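Local coordinates for protein DsbA-like disulfide oxidoreductase (PDB 6EEZ) that catalyses thiol-disulfide exchange, acting as a homotrimeric disulfide isomerase with a DsbA-like, thioredoxin-type fold, at residues L162-S167 with N176-K181; S33-V38 with G62-I67; F40-C45 with P72-A77; A81-L86 with K139-I144; K93-D98 with I122-D127. All blocks are in the same frame, centred on the assembly; numbering follows the deposited sequence.

Contact 1 of 5, residues L162-S167 with N176-K181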
# COMPACT_ATOMS: atom_id res chain seq x y z
N LEU A 162 2.49 1.22 8.84
CA LEU A 162 2.98 -0.07 8.40
C LEU A 162 2.91 -1.13 9.51
O LEU A 162 3.38 -0.95 10.64
CB LEU A 162 4.42 0.08 7.90
CG LEU A 162 5.17 -1.15 7.38
CD1 LEU A 162 4.46 -1.69 6.16
CD2 LEU A 162 6.61 -0.81 7.04
N ILE A 163 2.29 -2.24 9.15
CA ILE A 163 2.24 -3.41 10.00
C ILE A 163 3.31 -4.38 9.59
O ILE A 163 3.38 -4.77 8.43
CB ILE A 163 0.88 -4.11 9.91
CG1 ILE A 163 -0.22 -3.16 10.36
CG2 ILE A 163 0.88 -5.40 10.73
CD1 ILE A 163 -1.62 -3.75 10.15
N ILE A 164 4.14 -4.78 10.53
CA ILE A 164 5.02 -5.93 10.33
C ILE A 164 4.84 -6.90 11.49
O ILE A 164 5.11 -6.54 12.63
CB ILE A 164 6.51 -5.52 10.26
CG1 ILE A 164 6.73 -4.40 9.24
CG2 ILE A 164 7.36 -6.72 9.96
CD1 ILE A 164 8.18 -3.83 9.25
N GLY A 165 4.42 -8.12 11.19
CA GLY A 165 4.25 -9.14 12.21
C GLY A 165 3.15 -8.71 13.19
O GLY A 165 2.01 -8.53 12.78
N ASP A 166 3.51 -8.50 14.46
CA ASP A 166 2.56 -8.09 15.48
C ASP A 166 2.75 -6.64 15.89
O ASP A 166 2.23 -6.20 16.92
CB ASP A 166 2.67 -9.00 16.72
CG ASP A 166 4.07 -9.00 17.32
OD1 ASP A 166 4.99 -8.42 16.70
OD2 ASP A 166 4.25 -9.62 18.40
N SER A 167 3.48 -5.90 15.05
CA SER A 167 3.81 -4.50 15.30
C SER A 167 3.20 -3.53 14.30
O SER A 167 2.96 -3.86 13.14
CB SER A 167 5.32 -4.33 15.30
OG SER A 167 5.91 -5.07 16.35
N ASN A 176 15.97 1.87 9.53
CA ASN A 176 16.74 1.00 10.41
C ASN A 176 15.86 0.33 11.47
O ASN A 176 16.17 -0.76 11.94
CB ASN A 176 17.86 1.78 11.10
CG ASN A 176 17.34 2.88 12.01
OD1 ASN A 176 16.73 3.85 11.55
ND2 ASN A 176 17.59 2.75 13.31
N VAL A 177 14.77 0.97 11.84
CA VAL A 177 13.84 0.40 12.82
C VAL A 177 13.06 -0.72 12.19
O VAL A 177 12.89 -1.79 12.78
CB VAL A 177 12.89 1.46 13.36
CG1 VAL A 177 11.80 0.83 14.27
CG2 VAL A 177 13.68 2.51 14.10
N LEU A 178 12.58 -0.46 10.99
CA LEU A 178 11.89 -1.48 10.23
C LEU A 178 12.80 -2.68 9.96
O LEU A 178 12.37 -3.82 10.07
CB LEU A 178 11.37 -0.89 8.92
CG LEU A 178 10.42 0.31 9.04
CD1 LEU A 178 9.98 0.71 7.64
CD2 LEU A 178 9.17 0.06 9.93
N ARG A 179 14.06 -2.42 9.64
CA ARG A 179 14.99 -3.52 9.30
C ARG A 179 15.31 -4.42 10.50
O ARG A 179 15.42 -5.64 10.35
CB ARG A 179 16.30 -2.97 8.71
CG ARG A 179 16.21 -2.66 7.21
CD ARG A 179 17.51 -2.11 6.64
NE ARG A 179 17.48 -2.08 5.17
CZ ARG A 179 18.33 -1.38 4.42
NH1 ARG A 179 19.27 -0.64 4.99
NH2 ARG A 179 18.22 -1.40 3.10
N LYS A 180 15.47 -3.82 11.67
CA LYS A 180 15.72 -4.56 12.90
C LYS A 180 14.51 -5.44 13.27
O LYS A 180 14.68 -6.59 13.68
CB LYS A 180 16.06 -3.58 14.04
CG LYS A 180 16.22 -4.22 15.42
CD LYS A 180 16.78 -3.24 16.47
CE LYS A 180 15.81 -3.06 17.65
NZ LYS A 180 16.47 -2.45 18.86
N LYS A 181 13.30 -4.91 13.11
CA LYS A 181 12.10 -5.69 13.38
C LYS A 181 12.00 -6.86 12.41
O LYS A 181 11.71 -7.98 12.82
CB LYS A 181 10.85 -4.84 13.28
CG LYS A 181 9.55 -5.61 13.53
CD LYS A 181 9.37 -6.03 14.97
CE LYS A 181 8.09 -6.85 15.11
NZ LYS A 181 7.63 -7.17 16.51

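Contact 2 of 5, residues S33-V38 with G62-I67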
# COMPACT_ATOMS: atom_id res chain seq x y z
N SER A 33 7.41 -15.91 2.25
CA SER A 33 8.00 -15.45 3.50
C SER A 33 6.94 -15.38 4.59
O SER A 33 5.83 -14.92 4.33
CB SER A 33 8.66 -14.09 3.30
OG SER A 33 9.27 -13.63 4.50
N SER A 34 7.27 -15.82 5.80
CA SER A 34 6.34 -15.67 6.94
C SER A 34 6.40 -14.27 7.56
O SER A 34 5.55 -13.91 8.38
CB SER A 34 6.63 -16.71 8.02
OG SER A 34 6.44 -18.03 7.53
N VAL A 35 7.42 -13.50 7.18
CA VAL A 35 7.55 -12.13 7.65
C VAL A 35 6.88 -11.19 6.65
O VAL A 35 7.48 -10.82 5.64
CB VAL A 35 9.02 -11.73 7.85
CG1 VAL A 35 9.12 -10.33 8.46
CG2 VAL A 35 9.71 -12.75 8.74
N ILE A 36 5.65 -10.83 6.95
CA ILE A 36 4.79 -10.11 6.03
C ILE A 36 4.57 -8.68 6.51
O ILE A 36 4.11 -8.45 7.63
CB ILE A 36 3.45 -10.85 5.90
CG1 ILE A 36 3.70 -12.28 5.41
CG2 ILE A 36 2.49 -10.11 4.99
CD1 ILE A 36 2.49 -13.16 5.42
N ALA A 37 4.93 -7.72 5.67
CA ALA A 37 4.67 -6.33 5.96
C ALA A 37 3.42 -5.89 5.21
O ALA A 37 3.17 -6.36 4.10
CB ALA A 37 5.86 -5.48 5.57
N VAL A 38 2.61 -5.03 5.82
CA VAL A 38 1.41 -4.51 5.19
C VAL A 38 1.36 -2.98 5.29
O VAL A 38 1.19 -2.42 6.38
CB VAL A 38 0.14 -5.11 5.80
CG1 VAL A 38 -1.06 -4.78 4.95
CG2 VAL A 38 0.29 -6.64 5.98
N GLY A 62 14.88 -8.46 0.44
CA GLY A 62 14.60 -9.82 0.02
C GLY A 62 13.95 -10.71 1.08
O GLY A 62 13.67 -11.89 0.83
N LYS A 63 13.70 -10.16 2.26
CA LYS A 63 13.34 -10.99 3.40
C LYS A 63 11.84 -11.12 3.65
O LYS A 63 11.42 -12.02 4.38
CB LYS A 63 14.03 -10.44 4.65
CG LYS A 63 15.54 -10.51 4.56
CD LYS A 63 16.20 -10.22 5.88
CE LYS A 63 17.69 -10.51 5.79
NZ LYS A 63 18.42 -9.92 6.95
N ILE A 64 11.04 -10.26 3.05
CA ILE A 64 9.64 -10.13 3.42
C ILE A 64 8.69 -10.27 2.25
O ILE A 64 9.09 -10.25 1.09
CB ILE A 64 9.36 -8.77 4.12
CG1 ILE A 64 9.43 -7.61 3.11
CG2 ILE A 64 10.30 -8.56 5.28
CD1 ILE A 64 9.20 -6.25 3.71
N LYS A 65 7.41 -10.41 2.59
CA LYS A 65 6.35 -10.13 1.65
C LYS A 65 5.81 -8.77 2.06
O LYS A 65 5.56 -8.54 3.24
CB LYS A 65 5.25 -11.19 1.65
CG LYS A 65 4.19 -10.95 0.56
CD LYS A 65 3.17 -12.09 0.44
CE LYS A 65 2.04 -11.97 1.49
NZ LYS A 65 0.73 -12.59 1.05
N TYR A 66 5.64 -7.89 1.09
CA TYR A 66 5.10 -6.57 1.33
C TYR A 66 3.78 -6.41 0.58
O TYR A 66 3.75 -6.38 -0.65
CB TYR A 66 6.08 -5.50 0.90
CG TYR A 66 5.72 -4.09 1.39
CD1 TYR A 66 4.74 -3.34 0.74
CD2 TYR A 66 6.38 -3.53 2.47
CE1 TYR A 66 4.41 -2.03 1.19
CE2 TYR A 66 6.06 -2.25 2.91
CZ TYR A 66 5.08 -1.51 2.27
OH TYR A 66 4.81 -0.26 2.73
N ILE A 67 2.70 -6.30 1.33
CA ILE A 67 1.36 -6.11 0.77
C ILE A 67 1.04 -4.61 0.74
O ILE A 67 1.35 -3.90 1.68
CB ILE A 67 0.31 -6.87 1.59
CG1 ILE A 67 0.65 -8.35 1.58
CG2 ILE A 67 -1.10 -6.63 1.06
CD1 ILE A 67 -0.20 -9.18 2.48

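Contact 3 of 5, residues F40-C45 with P72-A77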
# COMPACT_ATOMS: atom_id res chain seq x y z
N PHE A 40 0.04 0.88 4.43
CA PHE A 40 -1.18 1.66 4.17
C PHE A 40 -0.82 3.08 3.76
O PHE A 40 -0.23 3.80 4.55
CB PHE A 40 -2.10 1.69 5.40
CG PHE A 40 -2.65 0.34 5.78
CD1 PHE A 40 -1.89 -0.55 6.53
CD2 PHE A 40 -3.94 -0.03 5.41
CE1 PHE A 40 -2.40 -1.78 6.90
CE2 PHE A 40 -4.45 -1.25 5.76
CZ PHE A 40 -3.68 -2.14 6.52
N LEU A 41 -1.20 3.46 2.53
CA LEU A 41 -0.72 4.70 1.89
C LEU A 41 -1.82 5.45 1.13
O LEU A 41 -2.72 4.85 0.56
CB LEU A 41 0.44 4.38 0.93
CG LEU A 41 1.88 4.48 1.50
CD1 LEU A 41 2.30 3.35 2.53
CD2 LEU A 41 2.88 4.54 0.35
N ASP A 42 -1.71 6.77 1.14
CA ASP A 42 -2.46 7.67 0.28
C ASP A 42 -1.42 8.30 -0.63
O ASP A 42 -0.41 8.83 -0.15
CB ASP A 42 -3.21 8.73 1.08
CG ASP A 42 -4.07 9.63 0.21
OD1 ASP A 42 -3.53 10.28 -0.73
OD2 ASP A 42 -5.29 9.69 0.49
N TYR A 43 -1.63 8.23 -1.94
CA TYR A 43 -0.61 8.70 -2.88
C TYR A 43 -0.34 10.22 -2.80
O TYR A 43 0.77 10.66 -3.13
CB TYR A 43 -1.01 8.31 -4.29
CG TYR A 43 -0.81 6.85 -4.57
CD1 TYR A 43 0.43 6.26 -4.40
CD2 TYR A 43 -1.86 6.06 -5.02
CE1 TYR A 43 0.62 4.92 -4.65
CE2 TYR A 43 -1.68 4.74 -5.29
CZ TYR A 43 -0.45 4.16 -5.09
OH TYR A 43 -0.28 2.82 -5.33
N SER A 44 -1.32 11.02 -2.36
CA SER A 44 -1.15 12.47 -2.30
C SER A 44 -0.60 12.94 -0.94
O SER A 44 -0.39 14.13 -0.73
CB SER A 44 -2.48 13.19 -2.56
OG SER A 44 -3.18 12.64 -3.67
N CYS A 45 -0.37 12.00 -0.03
CA CYS A 45 0.13 12.33 1.30
C CYS A 45 1.65 12.56 1.28
O CYS A 45 2.41 11.73 0.77
CB CYS A 45 -0.28 11.22 2.29
SG CYS A 45 0.90 10.74 3.53
N PRO A 72 -6.95 5.62 0.15
CA PRO A 72 -7.18 7.03 -0.14
C PRO A 72 -8.13 7.68 0.88
O PRO A 72 -9.25 7.18 1.06
CB PRO A 72 -7.80 7.00 -1.54
CG PRO A 72 -8.44 5.66 -1.62
CD PRO A 72 -7.55 4.74 -0.87
N ILE A 73 -7.66 8.74 1.55
CA ILE A 73 -8.50 9.54 2.45
C ILE A 73 -8.33 11.06 2.25
O ILE A 73 -9.04 11.86 2.87
CB ILE A 73 -8.21 9.21 3.94
CG1 ILE A 73 -6.71 9.33 4.25
CG2 ILE A 73 -8.63 7.80 4.25
CD1 ILE A 73 -6.37 9.33 5.71
N LEU A 74 -7.42 11.47 1.36
CA LEU A 74 -7.11 12.89 1.21
C LEU A 74 -7.82 13.54 0.02
O LEU A 74 -7.45 14.64 -0.40
CB LEU A 74 -5.60 13.09 1.10
CG LEU A 74 -4.81 12.70 2.36
CD1 LEU A 74 -3.32 12.90 2.14
CD2 LEU A 74 -5.26 13.50 3.58
N GLY A 75 -8.84 12.87 -0.51
CA GLY A 75 -9.71 13.47 -1.51
C GLY A 75 -9.83 12.78 -2.86
O GLY A 75 -9.41 11.63 -3.07
N ASN A 76 -10.41 13.52 -3.79
CA ASN A 76 -10.79 12.99 -5.09
C ASN A 76 -9.57 12.52 -5.91
O ASN A 76 -9.58 11.42 -6.49
CB ASN A 76 -11.59 14.06 -5.84
CG ASN A 76 -12.05 13.60 -7.19
OD1 ASN A 76 -11.81 14.25 -8.21
ND2 ASN A 76 -12.72 12.45 -7.22
N ALA A 77 -8.52 13.33 -5.91
CA ALA A 77 -7.26 13.02 -6.60
C ALA A 77 -6.62 11.71 -6.07
O ALA A 77 -6.06 10.94 -6.84
CB ALA A 77 -6.29 14.20 -6.46

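Contact 4 of 5, residues A81-L86 with K139-I144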
# COMPACT_ATOMS: atom_id res chain seq x y z
N ALA A 81 -6.07 8.13 -8.12
CA ALA A 81 -4.77 7.50 -8.25
C ALA A 81 -4.82 6.11 -7.63
O ALA A 81 -4.24 5.16 -8.17
CB ALA A 81 -3.69 8.36 -7.61
N ALA A 82 -5.57 5.95 -6.55
CA ALA A 82 -5.71 4.64 -5.94
C ALA A 82 -6.43 3.69 -6.89
O ALA A 82 -5.97 2.57 -7.11
CB ALA A 82 -6.46 4.73 -4.61
N LYS A 83 -7.54 4.14 -7.46
CA LYS A 83 -8.33 3.31 -8.37
C LYS A 83 -7.51 2.90 -9.60
O LYS A 83 -7.62 1.77 -10.10
CB LYS A 83 -9.58 4.05 -8.85
CG LYS A 83 -10.63 4.36 -7.77
CD LYS A 83 -11.77 3.35 -7.78
CE LYS A 83 -12.86 3.70 -6.77
NZ LYS A 83 -14.23 3.52 -7.33
N SER A 84 -6.70 3.83 -10.09
CA SER A 84 -5.90 3.62 -11.28
C SER A 84 -4.82 2.57 -10.98
O SER A 84 -4.57 1.66 -11.79
CB SER A 84 -5.29 4.95 -11.74
OG SER A 84 -6.29 5.94 -11.98
N ALA A 85 -4.22 2.67 -9.80
CA ALA A 85 -3.21 1.72 -9.36
C ALA A 85 -3.74 0.30 -9.43
O ALA A 85 -3.10 -0.59 -9.99
CB ALA A 85 -2.76 2.04 -7.96
N LEU A 86 -4.91 0.06 -8.87
CA LEU A 86 -5.45 -1.29 -8.90
C LEU A 86 -5.89 -1.66 -10.32
O LEU A 86 -5.90 -2.84 -10.66
CB LEU A 86 -6.61 -1.43 -7.92
CG LEU A 86 -6.17 -1.43 -6.46
CD1 LEU A 86 -7.37 -1.44 -5.51
CD2 LEU A 86 -5.29 -2.64 -6.19
N LYS A 139 -14.82 -4.49 -8.21
CA LYS A 139 -13.85 -5.16 -7.36
C LYS A 139 -12.85 -4.17 -6.80
O LYS A 139 -12.42 -4.29 -5.66
CB LYS A 139 -13.13 -6.26 -8.10
CG LYS A 139 -12.19 -7.05 -7.22
CD LYS A 139 -12.44 -8.54 -7.34
CE LYS A 139 -13.71 -8.96 -6.61
NZ LYS A 139 -14.05 -10.39 -6.88
N ILE A 140 -12.49 -3.19 -7.61
CA ILE A 140 -11.62 -2.12 -7.15
C ILE A 140 -12.32 -1.33 -6.04
O ILE A 140 -11.71 -1.00 -5.02
CB ILE A 140 -11.24 -1.16 -8.30
CG1 ILE A 140 -10.39 -1.90 -9.33
CG2 ILE A 140 -10.51 0.06 -7.75
CD1 ILE A 140 -10.24 -1.17 -10.65
N GLU A 141 -13.58 -1.02 -6.26
CA GLU A 141 -14.37 -0.27 -5.30
C GLU A 141 -14.41 -1.06 -3.98
O GLU A 141 -14.18 -0.50 -2.92
CB GLU A 141 -15.78 -0.01 -5.85
CG GLU A 141 -16.78 0.53 -4.82
CD GLU A 141 -16.46 1.95 -4.37
OE1 GLU A 141 -15.62 2.62 -5.02
OE2 GLU A 141 -17.07 2.42 -3.38
N GLN A 142 -14.69 -2.35 -4.08
CA GLN A 142 -14.76 -3.24 -2.92
C GLN A 142 -13.45 -3.27 -2.15
O GLN A 142 -13.45 -3.20 -0.92
CB GLN A 142 -15.14 -4.66 -3.35
CG GLN A 142 -15.46 -5.59 -2.20
CD GLN A 142 -15.87 -6.98 -2.66
OE1 GLN A 142 -15.02 -7.83 -2.89
NE2 GLN A 142 -17.19 -7.21 -2.79
N MET A 143 -12.35 -3.35 -2.89
CA MET A 143 -11.03 -3.45 -2.25
C MET A 143 -10.67 -2.17 -1.52
O MET A 143 -10.06 -2.21 -0.46
CB MET A 143 -9.94 -3.77 -3.29
CG MET A 143 -9.97 -5.21 -3.80
SD MET A 143 -8.84 -5.50 -5.20
CE MET A 143 -7.27 -5.45 -4.35
N ILE A 144 -11.04 -1.02 -2.08
CA ILE A 144 -10.68 0.25 -1.48
C ILE A 144 -11.55 0.49 -0.24
O ILE A 144 -11.08 0.98 0.78
CB ILE A 144 -10.82 1.41 -2.48
CG1 ILE A 144 -9.63 1.38 -3.45
CG2 ILE A 144 -10.91 2.76 -1.75
CD1 ILE A 144 -9.64 2.46 -4.48

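Contact 5 of 5, residues K93-D98 with I122-D127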
# COMPACT_ATOMS: atom_id res chain seq x y z
N LYS A 93 0.20 -7.57 -12.84
CA LYS A 93 0.58 -7.40 -11.45
C LYS A 93 2.02 -6.95 -11.30
O LYS A 93 2.39 -6.35 -10.28
CB LYS A 93 0.37 -8.70 -10.69
CG LYS A 93 -1.07 -9.16 -10.66
CD LYS A 93 -1.23 -10.35 -9.72
CE LYS A 93 -2.70 -10.72 -9.50
NZ LYS A 93 -3.40 -10.94 -10.79
N GLU A 94 2.83 -7.26 -12.31
CA GLU A 94 4.25 -6.91 -12.32
C GLU A 94 4.45 -5.42 -12.53
O GLU A 94 5.56 -4.90 -12.36
CB GLU A 94 4.99 -7.69 -13.42
CG GLU A 94 4.72 -9.20 -13.42
CD GLU A 94 5.95 -10.04 -13.08
OE1 GLU A 94 6.42 -10.80 -13.97
OE2 GLU A 94 6.45 -9.94 -11.93
N LYS A 95 3.38 -4.73 -12.91
CA LYS A 95 3.44 -3.30 -13.20
C LYS A 95 2.85 -2.48 -12.03
O LYS A 95 2.93 -1.25 -12.03
CB LYS A 95 2.69 -3.00 -14.50
CG LYS A 95 3.34 -3.64 -15.75
CD LYS A 95 4.15 -2.64 -16.54
CE LYS A 95 5.15 -3.29 -17.51
NZ LYS A 95 4.88 -2.88 -18.92
N TYR A 96 2.26 -3.16 -11.04
CA TYR A 96 1.61 -2.43 -9.97
C TYR A 96 2.64 -1.60 -9.20
O TYR A 96 2.39 -0.43 -8.93
CB TYR A 96 0.86 -3.35 -8.99
CG TYR A 96 0.39 -2.57 -7.79
CD1 TYR A 96 -0.81 -1.89 -7.81
CD2 TYR A 96 1.18 -2.45 -6.66
CE1 TYR A 96 -1.23 -1.14 -6.74
CE2 TYR A 96 0.77 -1.72 -5.60
CZ TYR A 96 -0.43 -1.07 -5.63
OH TYR A 96 -0.79 -0.34 -4.52
N PHE A 97 3.79 -2.17 -8.85
CA PHE A 97 4.77 -1.40 -8.09
C PHE A 97 5.28 -0.19 -8.89
O PHE A 97 5.64 0.84 -8.31
CB PHE A 97 5.96 -2.27 -7.66
CG PHE A 97 6.96 -1.52 -6.82
CD1 PHE A 97 6.79 -1.41 -5.44
CD2 PHE A 97 8.07 -0.90 -7.41
CE1 PHE A 97 7.70 -0.72 -4.66
CE2 PHE A 97 8.98 -0.19 -6.65
CZ PHE A 97 8.81 -0.11 -5.27
N ASP A 98 5.32 -0.33 -10.22
CA ASP A 98 5.78 0.77 -11.08
C ASP A 98 4.81 1.93 -11.07
O ASP A 98 5.22 3.09 -11.02
CB ASP A 98 5.99 0.28 -12.51
CG ASP A 98 7.12 -0.70 -12.61
OD1 ASP A 98 8.00 -0.67 -11.73
OD2 ASP A 98 7.13 -1.48 -13.58
N ILE A 122 5.02 3.49 -17.92
CA ILE A 122 5.30 2.18 -17.33
C ILE A 122 4.93 1.02 -18.26
O ILE A 122 4.98 -0.14 -17.85
CB ILE A 122 4.58 2.01 -15.98
CG1 ILE A 122 3.06 2.00 -16.17
CG2 ILE A 122 4.99 3.12 -15.04
CD1 ILE A 122 2.29 1.68 -14.87
N GLY A 123 4.56 1.33 -19.49
CA GLY A 123 4.41 0.32 -20.53
C GLY A 123 2.99 -0.14 -20.84
O GLY A 123 2.80 -1.04 -21.66
N ILE A 124 2.00 0.49 -20.21
CA ILE A 124 0.61 0.08 -20.37
C ILE A 124 -0.17 0.94 -21.38
O ILE A 124 -0.08 2.16 -21.38
CB ILE A 124 -0.10 0.11 -18.98
CG1 ILE A 124 0.23 -1.19 -18.24
CG2 ILE A 124 -1.63 0.25 -19.10
CD1 ILE A 124 -0.05 -1.13 -16.79
N ASP A 125 -0.95 0.28 -22.24
CA ASP A 125 -1.69 0.97 -23.29
C ASP A 125 -2.97 1.61 -22.76
O ASP A 125 -3.67 1.02 -21.94
CB ASP A 125 -2.01 -0.02 -24.42
CG ASP A 125 -3.21 0.40 -25.27
OD1 ASP A 125 -3.03 1.09 -26.29
OD2 ASP A 125 -4.34 -0.00 -24.90
N GLU A 126 -3.26 2.82 -23.22
CA GLU A 126 -4.40 3.58 -22.72
C GLU A 126 -5.70 2.78 -22.77
O GLU A 126 -6.52 2.86 -21.86
CB GLU A 126 -4.57 4.88 -23.50
CG GLU A 126 -5.87 5.62 -23.23
CD GLU A 126 -5.83 7.07 -23.69
OE1 GLU A 126 -6.76 7.82 -23.35
OE2 GLU A 126 -4.86 7.45 -24.38
N ASP A 127 -5.89 2.01 -23.84
CA ASP A 127 -7.14 1.27 -24.05
C ASP A 127 -7.24 0.05 -23.13
O ASP A 127 -8.32 -0.27 -22.63
CB ASP A 127 -7.26 0.85 -25.51
CG ASP A 127 -7.84 1.93 -26.38
OD1 ASP A 127 -8.90 2.48 -26.01
OD2 ASP A 127 -7.23 2.25 -27.42

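Contact 1 of 5, residues L162-S167 with N176-K181
Lys181 stretches from helix 175-185 to the turn carrying Asp166 and Ser167, and its ammonium group is held by both. NZ donates to Ser167 OG at 2.7 Å and to Asp166 OD1 at 2.9 Å, the second bond being a salt bridge. The lysine and aspartate side chains lie at about a right angle, with NZ nearly in line with the CG-OD1 bond of Asp166. CG of Lys181 is anti to the backbone N (chi1 179°); chi2, 71°, then bends CD aside, and the rest of the chain runs extended. Its CE passes 3.7 Å from Ser167 CB, and its CG lies 4.3 Å from Ile164 CG2.

The turn is the type II' corner, Ile164 to Ser167, of the beta hairpin formed by strands 161-164 and 167-170, the last two strands of the thioredoxin-like sheet. Helix 175-185 packs against this hairpin.

Further up the strand the contact becomes apolar. Leu178 directs its forked end at two residues of strand 161-164: CD1 meets Leu162 CD2 at 3.7 Å, while CD2 meets Ile164 CD1 at 4.1 Å. Leu178 crosses Leu162 at a slant and Ile164 at about a right angle. Phe169 of strand 167-170 and Leu58 of helix 52-60 also touch Leu178, whereas Ala37 of strand 36-41 touches both Leu162 and Ile164.

Contact 2 of 5, residues S33-V38 with G62-I67
Val35, Ala37, Lys65 and Ile67 carry the ladder of backbone hydrogen bonds between two parallel strands. Lys65 N donates to Val35 O, Ala37 N to Lys65 O at 2.6 Å, and Ile67 N to Ala37 O at 2.8 Å; this last bond is nearly straight, with 173° at the hydrogen. Alpha hydrogens of Ile36, Tyr66 and Val38 add weaker CA-H...O contacts. Ahead of the strands, Ser33 OG donates to Lys63 O at 2.7 Å and accepts from Val35 N in an ST turn, tying the two entering loops together.

The apolar contacts divide between the two faces. On one, Ile36 CG2 lies 3.8 Å from Ile67 CD1, and the aliphatic part of Lys65 runs beside Ile36, both pointing the same way. On the other, Ala37 CB is 3.7 Å from Tyr66 CD2 and 3.9 Å from Ile64 CD1.

Strands 36-41 and 65-70 are neighbours in the interior of the mixed sheet, 36-41 at its centre, and are joined through helices in a beta-alpha-beta crossover. Helix 52-60 packs on Ile64 and Tyr66, Phe21 touches Ile36 and Val38 on the other face, and strand 27-29 flanks 65-70 as strand 161-164 flanks 36-41.

Contact 3 of 5, residues F40-C45 with P72-A77
Asp42 meets Ile73 and Leu74 beside the thioredoxin-type CxxC motif, whose first cysteine, Cys45, forms a disulfide with Cys48. The carboxylate of Asp42 is divided between two loops. OD2 accepts two backbone N-H groups from across the contact, Ile73 N at 2.8 Å and Leu74 N at 2.9 Å. The first comes nearly in line with the CG-OD2 bond; the second approaches from the syn side, 31° out of the carboxylate plane. OD1 turns back to its own loop and accepts from Ser44 N at 2.8 Å, an Asx turn. CG is anti to the backbone N (chi1 -177°), which sets it beside the loop of residues 72-77.

The Asp42 loop follows the central strand 36-41 of the thioredoxin fold. The type I turn from Asp42 to Cys45 leads into helix 46-50, with Cys45 as its N-cap. Residues 72-75 lie in the link between strand 65-70 and helix 76-91, and Gly75 occupies the N-cap position of that helix.

Leu74 lies over the acid at a slant, its CG 3.8 Å from Asp42 CG, while its CD1 comes close to Cys45 CB. The tightness of that last approach is doubtful, because Cys45 is modelled in two conformers. Ser78 of helix 76-91 is a second-shell partner, its OG hydrogen-bonded to both Asp42 OD1 and Ser44 OG, and Thr159 touches both Asp42 and Cys45.

Contact 4 of 5, residues A81-L86 with K139-I144
Leu86 lies among three residues of the facing helix. Its CB meets Ile140 CG1 at 4.1 Å as the two side chains run antiparallel alongside each other; its CD2 touches Met143 CE at 3.9 Å, and its CD1 lies 4.2 Å from Ile144 CG1. The tip of Ile144, CD1, reaches further, to Ala82 CB at 3.9 Å and to CG of Lys83. That lysine crosses Ile144 at about a right angle and rests its CD on Ile140 CG2 at 3.5 Å.

The segments belong to helices 76-91 and 137-154, whose axes here approach to 9.9 Å at a crossing angle of 120°. In the sequence both helices fall between strands 65-70 and 161-164: helix 76-91 opens the helical insertion characteristic of DsbA-like proteins, and the long helix 137-154 leads from it back to the sheet.

At the margin, Lys83 NZ makes a salt bridge to Glu141 OE1 at 2.8 Å, arriving nearly in line with the CD-OE1 bond. The bend at chi2 (-99°) turns CD of the lysine over Ile140 on the way. The other carboxylate oxygen, OE2, takes a hydrogen bond from Asn145 ND2. Further out, Pro72 touches Ala82, Pro26 touches Leu86, and Phe90 packs on Met143.

Contact 5 of 5, residues K93-D98 with I122-D127
Lys95 NZ donates to the backbone carbonyl of Ile122, the N-O distance being 2.9 Å. As modelled, the ammonium group lies in the carbonyl plane, with a C=O...N angle of 139°. The lysine chain is bent at chi2 and chi4, and its CD, CE and NZ all lie round the oxygen; NZ also comes to 3.6 Å from Gly123 CA. CD lies closer to the same oxygen than a carbon normally does, so the course of the chain, and with it the exact angle of the bond, is doubtful.

Apolar atoms fill in beside this bond. Lys95 CB rests against Ile124 CD1 at 4.0 Å, and Asp98 CB packs on Ile122 CG2 at 3.9 Å. Val88 of helix 76-91 touches both Ile124 and Lys95.

The contact joins the start of helix 96-105 to the end of helix 112-121, within the helical part of the DsbA-like fold. Helix 112-121 closes in a Schellman motif with Gly123 as its C-prime residue: Ile124 N bonds to Val119 O, and Gly123 N to Lys120 O. A lysine ammonium placed at a carbonyl just past a helix C-terminus probably offsets the partial negative charge that gathers there.

In the fold
Contacts 1, 2 and 3 all reach the central mixed sheet of the thioredoxin fold, whereas contacts 4 and 5 lie in the helical part. Contacts 2 and 3 share strand 36-41 at its two ends, their centres 23 Å apart, and their segments alternate along the chain. Contact 1, which opens after all the others have closed, joins contact 2 through strand 161-164, centres 10 Å apart. Helix 76-91 serves contacts 3 and 4, which touch through Tyr43 and Pro72. Contact 5, nested within the loop that contact 4 closes, touches it through Ala85 and Tyr96, centres 14 Å apart. The loop of contact 3 that carries Cys45 of the disulfide sits between the sheet and the helical insertion.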